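Local structure of quinoline 2-oxidoreductase large subunit (Pseudomonas putida, 1T3Q) at residues Ser461-Glu465 against Glu743-Ser748. The protein probably hydroxylates quinoline at carbon 2, as the molybdenum-bearing subunit of a hydroxylase of the xanthine dehydrogenase family. Sequence-based numbering, arbitrary orientation.
Sequences SVFNE and ESAMIS. Unlike the reference sequence in segment 461-465: Glu465 (reference Asp). With SMO (dioxosulfidomolybdenum(VI) ion), chain O.
The hydroxyls of Ser461 and Ser748 both swing away from their backbone N (chi1 near 175°) and meet in a short hydrogen bond, OG to OG 2.7 Å. Both hydroxyls have further partners, Gln379 for Ser461 and His642 for Ser748, which links strand and helix into a buried polar network. Phe463, its CG between the backbone N and the carbonyl carbon (chi1 75°), lays its ring against the first helical turn: CD1 meets CB of Ser748 obliquely at 3.3 Å, CZ lies 3.7 Å from CB of Ser744, and one face looks onto Ser744 O, which takes the N-H groups of both Ile747 and Ser748. Glu465 reaches out as an extended chain over the start of the helix. Its CG rests 3.6 Å from CD1 of Ile747, and its OE2 is 3.3 Å from CB of Ser744. A water bridges the two carboxylates, 2.6 Å from Glu465 OE1 and 2.7 Å from Glu743 OE1; their planes are turned 67° apart. The carboxylate of Glu743 reaches the dioxosulfidomolybdenum ion, its OE2, held by the N-H of Gly372, 3.1 Å from OM2 of that ion. Glu465 is probably a second-shell residue behind this active-site glutamate, through the water and through Ser547, whose OG binds both Glu465 OE1 and the N-H of Glu743. Strand 454-467, at the edge of its four-stranded sheet and paired with strand 636-649, lies against the first turn of helix 744-761; helix 375-393 packs against both, and helix 672-692 against the Ala745 and Met746 side of the helix.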
loop_
_atom_site.group_PDB
_atom_site.type_symbol
_atom_site.label_atom_id
_atom_site.label_comp_id
_atom_site.label_asym_id
_atom_site.label_seq_id
_atom_site.Cartn_x
_atom_site.Cartn_y
_atom_site.Cartn_z
ATOM N N SER B 461 -16.698 12.884 43.561
ATOM C CA SER B 461 -17.336 11.876 42.726
ATOM C C SER B 461 -16.606 10.549 42.867
ATOM O O SER B 461 -15.411 10.458 42.591
ATOM C CB SER B 461 -17.326 12.306 41.257
ATOM O OG SER B 461 -17.835 11.271 40.435
ATOM N N VAL B 462 -17.330 9.524 43.313
ATOM C CA VAL B 462 -16.771 8.189 43.473
ATOM C C VAL B 462 -17.501 7.295 42.479
ATOM O O VAL B 462 -18.727 7.357 42.368
ATOM C CB VAL B 462 -16.979 7.673 44.909
ATOM C CG1 VAL B 462 -16.438 6.257 45.038
ATOM C CG2 VAL B 462 -16.275 8.610 45.896
ATOM N N PHE B 463 -16.756 6.462 41.761
ATOM C CA PHE B 463 -17.371 5.610 40.753
ATOM C C PHE B 463 -16.800 4.204 40.643
ATOM O O PHE B 463 -15.771 3.867 41.233
ATOM C CB PHE B 463 -17.209 6.253 39.368
ATOM C CG PHE B 463 -15.809 6.127 38.812
ATOM C CD1 PHE B 463 -14.788 6.963 39.259
ATOM C CD2 PHE B 463 -15.493 5.106 37.919
ATOM C CE1 PHE B 463 -13.474 6.779 38.831
ATOM C CE2 PHE B 463 -14.182 4.912 37.487
ATOM C CZ PHE B 463 -13.168 5.753 37.948
ATOM N N ASN B 464 -17.506 3.389 39.865
ATOM C CA ASN B 464 -17.073 2.047 39.518
ATOM C C ASN B 464 -17.422 2.077 38.029
ATOM O O ASN B 464 -18.179 2.951 37.598
ATOM C CB ASN B 464 -17.811 0.961 40.330
ATOM C CG ASN B 464 -19.209 0.669 39.834
ATOM O OD1 ASN B 464 -19.821 1.465 39.126
ATOM N ND2 ASN B 464 -19.733 -0.487 40.230
ATOM N N GLU B 465 -16.863 1.170 37.239
ATOM C CA GLU B 465 -17.092 1.199 35.802
ATOM C C GLU B 465 -16.948 -0.179 35.172
ATOM O O GLU B 465 -16.044 -0.936 35.529
ATOM C CB GLU B 465 -16.068 2.167 35.180
ATOM C CG GLU B 465 -15.863 2.066 33.679
ATOM C CD GLU B 465 -14.623 2.834 33.204
ATOM O OE1 GLU B 465 -14.439 2.965 31.978
ATOM O OE2 GLU B 465 -13.828 3.295 34.052
ATOM N N GLU B 743 -12.429 5.294 29.703
ATOM C CA GLU B 743 -13.532 6.228 29.906
ATOM C C GLU B 743 -13.695 6.768 31.313
ATOM O O GLU B 743 -14.460 7.708 31.523
ATOM C CB GLU B 743 -14.851 5.561 29.523
ATOM C CG GLU B 743 -14.957 5.127 28.084
ATOM C CD GLU B 743 -16.160 4.238 27.876
ATOM O OE1 GLU B 743 -16.076 3.044 28.235
ATOM O OE2 GLU B 743 -17.195 4.736 27.384
ATOM N N SER B 744 -12.984 6.177 32.271
ATOM C CA SER B 744 -13.106 6.553 33.680
ATOM C C SER B 744 -13.311 8.027 34.020
ATOM O O SER B 744 -14.283 8.375 34.691
ATOM C CB SER B 744 -11.914 6.009 34.480
ATOM O OG SER B 744 -10.694 6.617 34.084
ATOM N N ALA B 745 -12.411 8.894 33.563
ATOM C CA ALA B 745 -12.516 10.310 33.879
ATOM C C ALA B 745 -13.752 10.994 33.298
ATOM O O ALA B 745 -14.263 11.939 33.888
ATOM C CB ALA B 745 -11.250 11.041 33.427
ATOM N N MET B 746 -14.225 10.538 32.142
ATOM C CA MET B 746 -15.405 11.162 31.542
ATOM C C MET B 746 -16.697 10.628 32.140
ATOM O O MET B 746 -17.786 11.130 31.858
ATOM C CB MET B 746 -15.410 10.989 30.019
ATOM C CG MET B 746 -14.881 12.222 29.273
ATOM S SD MET B 746 -15.800 13.747 29.673
ATOM C CE MET B 746 -17.319 13.461 28.740
ATOM N N ILE B 747 -16.578 9.602 32.969
ATOM C CA ILE B 747 -17.754 9.063 33.633
ATOM C C ILE B 747 -17.908 9.836 34.937
ATOM O O ILE B 747 -18.983 10.331 35.259
ATOM C CB ILE B 747 -17.582 7.564 33.997
ATOM C CG1 ILE B 747 -17.598 6.703 32.733
ATOM C CG2 ILE B 747 -18.677 7.130 34.967
ATOM C CD1 ILE B 747 -17.284 5.248 32.997
ATOM N N SER B 748 -16.795 9.966 35.651
ATOM C CA SER B 748 -16.761 10.596 36.966
ATOM C C SER B 748 -16.315 12.054 37.111
ATOM O O SER B 748 -16.916 12.805 37.872
ATOM C CB SER B 748 -15.911 9.711 37.887
ATOM O OG SER B 748 -15.707 10.296 39.159
HETATM S S SMO O . -17.292 6.104 23.723
HETATM MO MO SMO O . -15.600 4.803 23.734
HETATM O OM2 SMO O . -16.829 3.785 24.427
HETATM O OM1 SMO O . -15.442 4.461 22.083
HETATM O O HOH W 1 -16.441 2.032 30.665
#